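Periplasmic binding protein/LacI transcriptional regulator (Brachyspira murdochii, PDB 4KQC) probably binds a carbohydrate as the solute-binding component of an ABC transporter. Local coordinates at residues P5-S11 against V35-G41; A141-Q147 against A180-P186; D251-L257 against K315-E319. Where two conformers were deposited one is given. Residue numbers count along the deposited sequence, not the author numbering.

Interaction 1 (P5-S11 against V35-G41); sequences PYIAVVS and VKISFVG
Pro5-Ser11 and Val35-Gly41 run in extended conformation, strands 6-10 and 36-40 parallel with axes 4.7 Å apart and crossing at -15°. The register is strict, Pro5 opposite Val35 through Ser11 opposite Gly41, CA atoms 4.8 to 5.0 Å apart. Lys36 N donates to Pro5 O (3.2 Å), Ile7 N to Lys36 O (2.9 Å), Ser38 N to Ile7 O (3.2 Å), Val40 N to Val9 O (2.9 Å) and Ser11 N to Val40 O (2.8 Å); the bond from Val9 N to Ser38 O (3.1 Å) is bent and weak.

On the face of Ile7, Val9, Ile37 and Phe39, branched and aromatic side chains interlock. Val35 (p rotamer) pushes CG2 between Pro5 CB and Ile7 CG1, 3.9 Å from each. Ile37 (chi1 p) brings CG2 to 4.1 Å from Ile7 CB, and with chi1 t in both, Val9 CG1 meets Phe39 CD2 at 3.6 Å. Beyond them Ser11, chi1 p, sets CB 3.5 Å from Phe39 CE1. Helix 18-33, the connection of this beta-alpha-beta unit, packs against Ile37, while helix 273-288 covers Ile7 and Val9; such units build the Rossmann-like lobes of periplasmic binding proteins.

Across the sheet, small Ala8 and Ser38 leave a hollow. Tyr6, chi1 t, lays its ring along the neighbouring strand, placing OH 3.0 Å from Ser38 CB, and this hydroxyl hydrogen-bonds Glu58 of helix 48-60. Val10 CG2 and Val40 CG2 touch at 3.8 Å. A CB on Gly41 would collide with Ser11 OG, which hydrogen-bonds Gly13 N.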
loop_
_atom_site.group_PDB
_atom_site.type_symbol
_atom_site.label_atom_id
_atom_site.label_comp_id
_atom_site.label_asym_id
_atom_site.label_seq_id
_atom_site.Cartn_x
_atom_site.Cartn_y
_atom_site.Cartn_z
ATOM N N PRO A 5 20.136 -12.420 -22.878
ATOM C CA PRO A 5 19.369 -11.364 -22.275
ATOM C C PRO A 5 19.137 -11.587 -20.796
ATOM O O PRO A 5 18.827 -12.701 -20.369
ATOM C CB PRO A 5 18.088 -11.358 -23.074
ATOM C CG PRO A 5 18.476 -11.953 -24.430
ATOM C CD PRO A 5 19.522 -12.926 -24.124
ATOM N N TYR A 6 19.371 -10.529 -20.027
ATOM C CA TYR A 6 19.343 -10.632 -18.581
ATOM C C TYR A 6 18.931 -9.310 -17.950
ATOM O O TYR A 6 19.490 -8.284 -18.245
ATOM C CB TYR A 6 20.724 -11.022 -18.004
ATOM C CG TYR A 6 20.768 -11.091 -16.473
ATOM C CD1 TYR A 6 20.330 -12.218 -15.760
ATOM C CD2 TYR A 6 21.310 -10.031 -15.727
ATOM C CE1 TYR A 6 20.395 -12.242 -14.367
ATOM C CE2 TYR A 6 21.377 -10.051 -14.336
ATOM C CZ TYR A 6 20.940 -11.172 -13.681
ATOM O OH TYR A 6 21.016 -11.188 -12.312
ATOM N N ILE A 7 17.920 -9.392 -17.089
ATOM C CA ILE A 7 17.415 -8.212 -16.373
ATOM C C ILE A 7 17.368 -8.480 -14.874
ATOM O O ILE A 7 16.915 -9.545 -14.405
ATOM C CB ILE A 7 15.993 -7.841 -16.884
ATOM C CG1 ILE A 7 16.081 -7.244 -18.293
ATOM C CG2 ILE A 7 15.319 -6.839 -15.924
ATOM C CD1 ILE A 7 14.730 -7.017 -18.983
ATOM N N ALA A 8 17.892 -7.550 -14.100
ATOM C CA ALA A 8 17.926 -7.653 -12.650
ATOM C C ALA A 8 16.675 -7.063 -12.068
ATOM O O ALA A 8 16.293 -5.927 -12.413
ATOM C CB ALA A 8 19.109 -6.876 -12.114
ATOM N N VAL A 9 16.021 -7.839 -11.216
ATOM C CA VAL A 9 14.877 -7.371 -10.470
ATOM C C VAL A 9 15.183 -7.397 -8.970
ATOM O O VAL A 9 15.402 -8.480 -8.407
ATOM C CB VAL A 9 13.615 -8.190 -10.734
ATOM C CG1 VAL A 9 12.457 -7.609 -9.950
ATOM C CG2 VAL A 9 13.320 -8.184 -12.237
ATOM N N VAL A 10 15.281 -6.216 -8.340
ATOM C CA VAL A 10 15.585 -6.107 -6.926
ATOM C C VAL A 10 14.313 -5.723 -6.212
ATOM O O VAL A 10 13.797 -4.630 -6.412
ATOM C CB VAL A 10 16.736 -5.115 -6.709
ATOM C CG1 VAL A 10 16.989 -4.953 -5.223
ATOM C CG2 VAL A 10 17.976 -5.559 -7.476
ATOM N N SER A 11 13.787 -6.662 -5.430
ATOM C CA SER A 11 12.477 -6.594 -4.861
ATOM C C SER A 11 12.568 -6.242 -3.376
ATOM O O SER A 11 13.710 -6.154 -2.820
ATOM C CB SER A 11 11.823 -7.997 -4.953
ATOM O OG SER A 11 12.454 -8.887 -4.026
ATOM N N VAL A 35 13.752 -13.411 -21.772
ATOM C CA VAL A 35 14.808 -12.829 -20.948
ATOM C C VAL A 35 14.877 -13.579 -19.623
ATOM O O VAL A 35 13.858 -13.979 -19.074
ATOM C CB VAL A 35 14.601 -11.308 -20.820
ATOM C CG1 VAL A 35 13.278 -10.943 -20.171
ATOM C CG2 VAL A 35 15.732 -10.700 -19.980
ATOM N N LYS A 36 16.097 -13.789 -19.124
ATOM C CA LYS A 36 16.328 -14.306 -17.806
ATOM C C LYS A 36 16.314 -13.150 -16.812
ATOM O O LYS A 36 16.828 -12.059 -17.110
ATOM C CB LYS A 36 17.703 -15.002 -17.712
ATOM C CG LYS A 36 17.802 -16.225 -18.616
ATOM C CD LYS A 36 17.341 -17.490 -17.911
ATOM C CE LYS A 36 16.921 -18.538 -18.921
ATOM N NZ LYS A 36 16.917 -19.898 -18.342
ATOM N N ILE A 37 15.681 -13.361 -15.662
ATOM C CA ILE A 37 15.730 -12.395 -14.589
ATOM C C ILE A 37 16.322 -12.974 -13.310
ATOM O O ILE A 37 16.274 -14.187 -13.067
ATOM C CB ILE A 37 14.338 -11.794 -14.254
ATOM C CG1 ILE A 37 13.367 -12.838 -13.683
ATOM C CG2 ILE A 37 13.799 -11.011 -15.451
ATOM C CD1 ILE A 37 12.061 -12.237 -13.169
ATOM N N SER A 38 16.914 -12.102 -12.515
ATOM C CA SER A 38 17.156 -12.319 -11.121
ATOM C C SER A 38 15.977 -11.738 -10.348
ATOM O O SER A 38 15.286 -10.829 -10.840
ATOM C CB SER A 38 18.513 -11.675 -10.726
ATOM O OG SER A 38 18.373 -10.240 -10.689
ATOM N N PHE A 39 15.605 -12.295 -9.216
ATOM C CA PHE A 39 14.529 -11.685 -8.424
ATOM C C PHE A 39 14.996 -11.741 -6.986
ATOM O O PHE A 39 14.903 -12.775 -6.366
ATOM C CB PHE A 39 13.177 -12.394 -8.619
ATOM C CG PHE A 39 11.988 -11.593 -8.086
ATOM C CD1 PHE A 39 11.617 -11.642 -6.740
ATOM C CD2 PHE A 39 11.226 -10.838 -8.954
ATOM C CE1 PHE A 39 10.518 -10.929 -6.283
ATOM C CE2 PHE A 39 10.159 -10.058 -8.505
ATOM C CZ PHE A 39 9.786 -10.119 -7.156
ATOM N N VAL A 40 15.615 -10.666 -6.520
ATOM C CA VAL A 40 16.406 -10.702 -5.315
ATOM C C VAL A 40 15.949 -9.638 -4.334
ATOM O O VAL A 40 15.802 -8.451 -4.700
ATOM C CB VAL A 40 17.943 -10.506 -5.567
ATOM C CG1 VAL A 40 18.441 -11.646 -6.393
ATOM C CG2 VAL A 40 18.316 -9.167 -6.209
ATOM N N GLY A 41 15.883 -10.013 -3.055
ATOM C CA GLY A 41 15.480 -9.026 -2.048
ATOM C C GLY A 41 15.929 -9.416 -0.658
ATOM O O GLY A 41 16.381 -10.546 -0.427
#

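Interaction 2 (A141-Q147 against A180-P186); sequences AKIAVLQ and ALQVIVP
Strands 141-146 and 180-184 lie parallel, their axes 4.6 Å apart and twisted by -24°, with Lys142 opposite Ala180 and each next residue in step to Gln147 opposite Val185. They are the two strands of a beta-alpha-beta unit joined through helix 152-171, at one edge of a periplasmic-binding-protein lobe's central sheet. Six hydrogen bonds zigzag between them: Ala180 N to Ala141 O, Gln182 N to Ile143 O, Val145 N to Gln182 O and Gln147 N to Ile184 O, each 2.8 Å, Ile184 N to Val145 O at 2.9 Å, and Ile143 N to Ala180 O at 3.1 Å.

Ile143, Val145, Leu181 and Val183 occupy one face; the first three, branched and apolar, suit the layer beneath helix 152-171, while Val183 lies at the open margin. Leu181 (m, t) brings CD2 to 3.8 Å from Ile143 CB; Val183 CG2 is 4.2 Å from Val145 CB. On the other face Lys142 (chi1 and chi2 m, m) folds its aliphatic chain over small Ala180, Lys142 CD 3.8 Å from Ala180 CB, and its NZ hydrogen-bonds Lys140 O. Leu146, chi1 m, extends CD1 to 4.1 Å from both Ile184 CG2 and Pro186 CG. Back on the side of Val183, Gln147 (t, t) lays its amide along Val183 and Val185, and NE2 bonds Asp149 O; Gln147 CD comes within 3.7 Å of Val185 CG2 and Gln147 OE1 within 3.2 Å of Val183 CG1.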
loop_
_atom_site.group_PDB
_atom_site.type_symbol
_atom_site.label_atom_id
_atom_site.label_comp_id
_atom_site.label_asym_id
_atom_site.label_seq_id
_atom_site.Cartn_x
_atom_site.Cartn_y
_atom_site.Cartn_z
ATOM N N ALA A 141 -17.888 15.057 14.268
ATOM C CA ALA A 141 -17.579 13.633 14.066
ATOM C C ALA A 141 -16.128 13.468 13.691
ATOM O O ALA A 141 -15.605 14.159 12.796
ATOM C CB ALA A 141 -18.427 13.050 12.948
ATOM N N LYS A 142 -15.477 12.459 14.267
ATOM C CA LYS A 142 -14.065 12.212 14.010
ATOM C C LYS A 142 -13.840 10.952 13.192
ATOM O O LYS A 142 -14.448 9.936 13.466
ATOM C CB LYS A 142 -13.311 12.085 15.338
ATOM C CG LYS A 142 -13.542 13.225 16.319
ATOM C CD LYS A 142 -13.142 14.561 15.703
ATOM C CE LYS A 142 -12.848 15.602 16.771
ATOM N NZ LYS A 142 -14.053 15.946 17.565
ATOM N N ILE A 143 -12.990 11.060 12.194
ATOM C CA ILE A 143 -12.489 9.923 11.435
ATOM C C ILE A 143 -10.950 9.904 11.539
ATOM O O ILE A 143 -10.277 10.899 11.229
ATOM C CB ILE A 143 -12.917 9.980 9.977
ATOM C CG1 ILE A 143 -14.471 9.956 9.862
ATOM C CG2 ILE A 143 -12.300 8.825 9.207
ATOM C CD1 ILE A 143 -15.142 11.310 9.699
ATOM N N ALA A 144 -10.404 8.810 12.028
ATOM C CA ALA A 144 -8.962 8.684 12.207
ATOM C C ALA A 144 -8.333 8.082 10.977
ATOM O O ALA A 144 -8.892 7.125 10.375
ATOM C CB ALA A 144 -8.697 7.801 13.384
ATOM N N VAL A 145 -7.203 8.624 10.576
ATOM C CA VAL A 145 -6.432 8.090 9.452
ATOM C C VAL A 145 -5.092 7.614 10.053
ATOM O O VAL A 145 -4.317 8.442 10.470
ATOM C CB VAL A 145 -6.215 9.182 8.407
ATOM C CG1 VAL A 145 -5.185 8.749 7.327
ATOM C CG2 VAL A 145 -7.557 9.628 7.809
ATOM N N LEU A 146 -4.810 6.316 10.044
ATOM C CA LEU A 146 -3.535 5.818 10.538
ATOM C C LEU A 146 -2.642 5.748 9.329
ATOM O O LEU A 146 -2.791 4.853 8.471
ATOM C CB LEU A 146 -3.698 4.447 11.199
ATOM C CG LEU A 146 -4.134 4.482 12.669
ATOM C CD1 LEU A 146 -2.939 4.769 13.574
ATOM C CD2 LEU A 146 -5.255 5.467 12.950
ATOM N N GLN A 147 -1.762 6.736 9.251
ATOM C CA GLN A 147 -0.833 6.888 8.146
ATOM C C GLN A 147 0.446 6.156 8.450
ATOM O O GLN A 147 0.995 6.388 9.509
ATOM C CB GLN A 147 -0.560 8.394 7.992
ATOM C CG GLN A 147 0.616 8.710 7.083
ATOM C CD GLN A 147 0.826 10.195 6.862
ATOM O OE1 GLN A 147 -0.075 10.994 7.095
ATOM N NE2 GLN A 147 2.012 10.570 6.427
ATOM N N ALA A 180 -14.138 16.049 11.393
ATOM C CA ALA A 180 -12.680 16.302 11.416
ATOM C C ALA A 180 -11.900 15.026 11.167
ATOM O O ALA A 180 -12.224 13.986 11.731
ATOM C CB ALA A 180 -12.264 16.839 12.760
ATOM N N LEU A 181 -10.905 15.100 10.312
ATOM C CA LEU A 181 -10.078 13.974 10.006
ATOM C C LEU A 181 -8.845 14.095 10.932
ATOM O O LEU A 181 -8.239 15.173 11.019
ATOM C CB LEU A 181 -9.655 13.984 8.541
ATOM C CG LEU A 181 -10.774 13.886 7.512
ATOM C CD1 LEU A 181 -10.317 14.158 6.077
ATOM C CD2 LEU A 181 -11.429 12.537 7.637
ATOM N N GLN A 182 -8.486 13.033 11.621
ATOM C CA GLN A 182 -7.375 13.025 12.537
ATOM C C GLN A 182 -6.294 12.135 11.916
ATOM O O GLN A 182 -6.455 10.934 11.895
ATOM C CB GLN A 182 -7.825 12.462 13.861
ATOM C CG GLN A 182 -8.926 13.276 14.467
ATOM C CD GLN A 182 -9.340 12.714 15.814
ATOM O OE1 GLN A 182 -9.383 11.493 16.006
ATOM N NE2 GLN A 182 -9.640 13.606 16.755
ATOM N N VAL A 183 -5.228 12.741 11.425
ATOM C CA VAL A 183 -4.184 12.026 10.713
ATOM C C VAL A 183 -3.098 11.697 11.764
ATOM O O VAL A 183 -2.541 12.608 12.410
ATOM C CB VAL A 183 -3.643 12.804 9.489
ATOM C CG1 VAL A 183 -2.594 11.961 8.773
ATOM C CG2 VAL A 183 -4.827 13.136 8.570
ATOM N N ILE A 184 -2.874 10.412 11.995
ATOM C CA ILE A 184 -1.978 9.939 13.051
ATOM C C ILE A 184 -0.913 9.060 12.402
ATOM O O ILE A 184 -1.213 8.088 11.679
ATOM C CB ILE A 184 -2.798 9.087 14.051
ATOM C CG1 ILE A 184 -3.865 9.932 14.712
ATOM C CG2 ILE A 184 -1.889 8.453 15.091
ATOM C CD1 ILE A 184 -5.070 9.140 15.167
ATOM N N VAL A 185 0.353 9.347 12.678
ATOM C CA VAL A 185 1.458 8.517 12.202
ATOM C C VAL A 185 2.106 7.876 13.437
ATOM O O VAL A 185 2.670 8.579 14.274
ATOM C CB VAL A 185 2.519 9.370 11.487
ATOM C CG1 VAL A 185 3.695 8.481 11.018
ATOM C CG2 VAL A 185 1.938 10.184 10.343
ATOM N N PRO A 186 2.088 6.548 13.520
ATOM C CA PRO A 186 2.771 5.965 14.666
ATOM C C PRO A 186 4.275 6.155 14.554
ATOM O O PRO A 186 4.826 6.251 13.458
ATOM C CB PRO A 186 2.372 4.492 14.627
ATOM C CG PRO A 186 1.101 4.487 13.831
ATOM C CD PRO A 186 1.371 5.547 12.747
#

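Interaction 3 (D251-L257 against K315-E319)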
loop_
_atom_site.group_PDB
_atom_site.type_symbol
_atom_site.label_atom_id
_atom_site.label_comp_id
_atom_site.label_asym_id
_atom_site.label_seq_id
_atom_site.Cartn_x
_atom_site.Cartn_y
_atom_site.Cartn_z
ATOM N N ASP A 251 -4.352 -3.292 1.353
ATOM C CA ASP A 251 -3.635 -4.545 1.178
ATOM C C ASP A 251 -4.366 -5.715 1.859
ATOM O O ASP A 251 -5.585 -5.641 1.946
ATOM C CB ASP A 251 -2.167 -4.383 1.619
ATOM C CG ASP A 251 -1.381 -3.459 0.685
ATOM O OD1 ASP A 251 -1.609 -3.530 -0.524
ATOM O OD2 ASP A 251 -0.500 -2.678 1.177
ATOM N N SER A 252 -3.688 -6.809 2.230
ATOM C CA SER A 252 -4.389 -7.985 2.786
ATOM C C SER A 252 -3.531 -8.635 3.861
ATOM O O SER A 252 -3.343 -7.977 4.878
ATOM C CB SER A 252 -4.930 -8.936 1.685
ATOM O OG SER A 252 -3.931 -9.427 0.838
ATOM N N GLY A 253 -3.062 -9.868 3.673
ATOM C CA GLY A 253 -2.507 -10.624 4.773
ATOM C C GLY A 253 -3.546 -11.317 5.601
ATOM O O GLY A 253 -4.676 -10.797 5.741
ATOM N N LYS A 254 -3.208 -12.473 6.180
ATOM C CA LYS A 254 -4.221 -13.257 6.876
ATOM C C LYS A 254 -4.967 -12.538 7.986
ATOM O O LYS A 254 -6.169 -12.660 8.085
ATOM C CB LYS A 254 -3.628 -14.554 7.425
ATOM C CG LYS A 254 -4.579 -15.449 8.194
ATOM C CD LYS A 254 -5.056 -16.632 7.394
ATOM C CE LYS A 254 -5.982 -17.524 8.222
ATOM N NZ LYS A 254 -7.313 -17.618 7.558
ATOM N N PRO A 255 -4.241 -11.805 8.882
ATOM C CA PRO A 255 -5.049 -11.177 9.962
ATOM C C PRO A 255 -6.130 -10.227 9.440
ATOM O O PRO A 255 -7.244 -10.230 9.952
ATOM C CB PRO A 255 -4.022 -10.418 10.800
ATOM C CG PRO A 255 -2.709 -10.994 10.437
ATOM C CD PRO A 255 -2.818 -11.514 9.019
ATOM N N GLN A 256 -5.768 -9.422 8.455
ATOM C CA GLN A 256 -6.717 -8.529 7.822
ATOM C C GLN A 256 -7.862 -9.273 7.139
ATOM O O GLN A 256 -9.009 -8.799 7.174
ATOM C CB GLN A 256 -5.993 -7.569 6.846
ATOM C CG GLN A 256 -6.892 -6.495 6.273
ATOM C CD GLN A 256 -6.172 -5.278 5.675
ATOM O OE1 GLN A 256 -6.789 -4.211 5.487
ATOM N NE2 GLN A 256 -4.865 -5.414 5.355
ATOM N N LEU A 257 -7.549 -10.344 6.413
ATOM C CA LEU A 257 -8.589 -11.112 5.707
ATOM C C LEU A 257 -9.538 -11.693 6.710
ATOM O O LEU A 257 -10.755 -11.648 6.565
ATOM C CB LEU A 257 -7.941 -12.234 4.888
ATOM C CG LEU A 257 -7.082 -11.771 3.698
ATOM C CD1 LEU A 257 -6.393 -12.917 2.980
ATOM C CD2 LEU A 257 -7.991 -11.028 2.764
ATOM N N LYS A 315 -7.310 -14.064 -6.153
ATOM C CA LYS A 315 -6.007 -14.169 -6.714
ATOM C C LYS A 315 -5.096 -12.945 -6.437
ATOM O O LYS A 315 -3.849 -13.078 -6.483
ATOM C CB LYS A 315 -6.128 -14.439 -8.198
ATOM C CG LYS A 315 -6.492 -13.202 -8.954
ATOM C CD LYS A 315 -6.538 -13.493 -10.433
ATOM C CE LYS A 315 -6.800 -12.203 -11.141
ATOM N NZ LYS A 315 -6.743 -12.450 -12.598
ATOM N N LEU A 316 -5.679 -11.786 -6.094
ATOM C CA LEU A 316 -4.892 -10.579 -5.752
ATOM C C LEU A 316 -4.472 -10.555 -4.286
ATOM O O LEU A 316 -3.591 -9.769 -3.926
ATOM C CB LEU A 316 -5.690 -9.298 -5.952
ATOM C CG LEU A 316 -6.392 -9.249 -7.295
ATOM C CD1 LEU A 316 -7.384 -8.115 -7.355
ATOM C CD2 LEU A 316 -5.397 -9.161 -8.432
ATOM N N LEU A 317 -5.147 -11.359 -3.468
ATOM C CA LEU A 317 -4.903 -11.352 -1.981
ATOM C C LEU A 317 -3.790 -12.290 -1.608
ATOM O O LEU A 317 -3.419 -13.220 -2.393
ATOM C CB LEU A 317 -6.185 -11.727 -1.210
ATOM C CG LEU A 317 -7.438 -10.977 -1.683
ATOM C CD1 LEU A 317 -8.696 -11.525 -1.074
ATOM C CD2 LEU A 317 -7.280 -9.485 -1.445
ATOM N N TYR A 318 -3.254 -12.096 -0.412
ATOM C CA TYR A 318 -2.178 -12.979 0.074
ATOM C C TYR A 318 -2.378 -13.185 1.583
ATOM O O TYR A 318 -3.014 -12.372 2.266
ATOM C CB TYR A 318 -0.798 -12.373 -0.277
ATOM C CG TYR A 318 -0.616 -11.036 0.351
ATOM C CD1 TYR A 318 -1.080 -9.859 -0.303
ATOM C CD2 TYR A 318 -0.075 -10.914 1.622
ATOM C CE1 TYR A 318 -0.998 -8.635 0.314
ATOM C CE2 TYR A 318 -0.016 -9.666 2.265
ATOM C CZ TYR A 318 -0.480 -8.538 1.601
ATOM O OH TYR A 318 -0.483 -7.302 2.239
ATOM N N GLU A 319 -1.868 -14.318 2.084
ATOM C CA GLU A 319 -1.876 -14.628 3.519
ATOM C C GLU A 319 -0.711 -14.018 4.253
ATOM O O GLU A 319 0.379 -13.903 3.710
ATOM C CB GLU A 319 -1.759 -16.140 3.756
ATOM C CG GLU A 319 -2.777 -16.962 3.009
ATOM C CD GLU A 319 -4.129 -16.858 3.640
ATOM O OE1 GLU A 319 -4.294 -17.434 4.742
ATOM O OE2 GLU A 319 -5.022 -16.234 3.020
ATOM O OXT GLU A 319 -0.777 -13.654 5.426
HETATM O O HOH W 1 -3.599 -7.964 -1.644
#
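Backbone and side-chain hydrogen bonds hold the C-terminal tail on the loop before helix 254-261. Ser252 is tied at two points: its N donates to Tyr318 OH (3.2 Å), and its OG accepts from Tyr318 N (3.0 Å), a short hydroxyl reaching straight to the opposing backbone. A water bridges Ser252 OG to Leu316 O, 2.9 Å from each. Gly253 N makes a weak, bent bond to Tyr318 O (2.9 Å), while the terminal oxygen OXT of Glu319 accepts from Lys254 N (2.8 Å).

Packing is led by Tyr318. One face of its ring lies against Ser252 OG and Gly253 N, its edge meets Asp251 CB, and its hydroxyl also bonds Glu214. Leu257 CD2 meets Leu317 CD1 at 3.9 Å, an apolar patch shared with Tyr303.

The charges are looser: Lys254 NZ stays 4.1 Å from Glu319 OE1 and pairs with Asp258 instead.

Gly253 is the N-cap; its phi of 83° with psi 149° would jam a CB against the preceding carbonyl, so glycine fits. A carboxylate held by the first-turn amide of Lys254 is the familiar pairing of negative charge with a helix N-terminus, supplied here by the chain's own C-terminus.

Overall arrangement
Interactions 1 and 2 are counterparts: each joins the first two strands of a lobe's central sheet, with strand order 2-1-3-4-5-6. They lie on opposite sides of the chain's centre, 39 Å apart between centres and about 21 Å between nearest atoms. Interaction 3 belongs to the same lobe as interaction 2, following strand 246-250 of its sheet; their centres are 23 Å apart and nearest atoms about 10 Å. From interaction 1 it is 25 Å between centres. In this two-lobed family the solute usually binds in the cleft between lobes. Nitrate ions, probably from crystallisation, lie about 4 Å from the Val185 side chain and about 5 Å from that of Lys254.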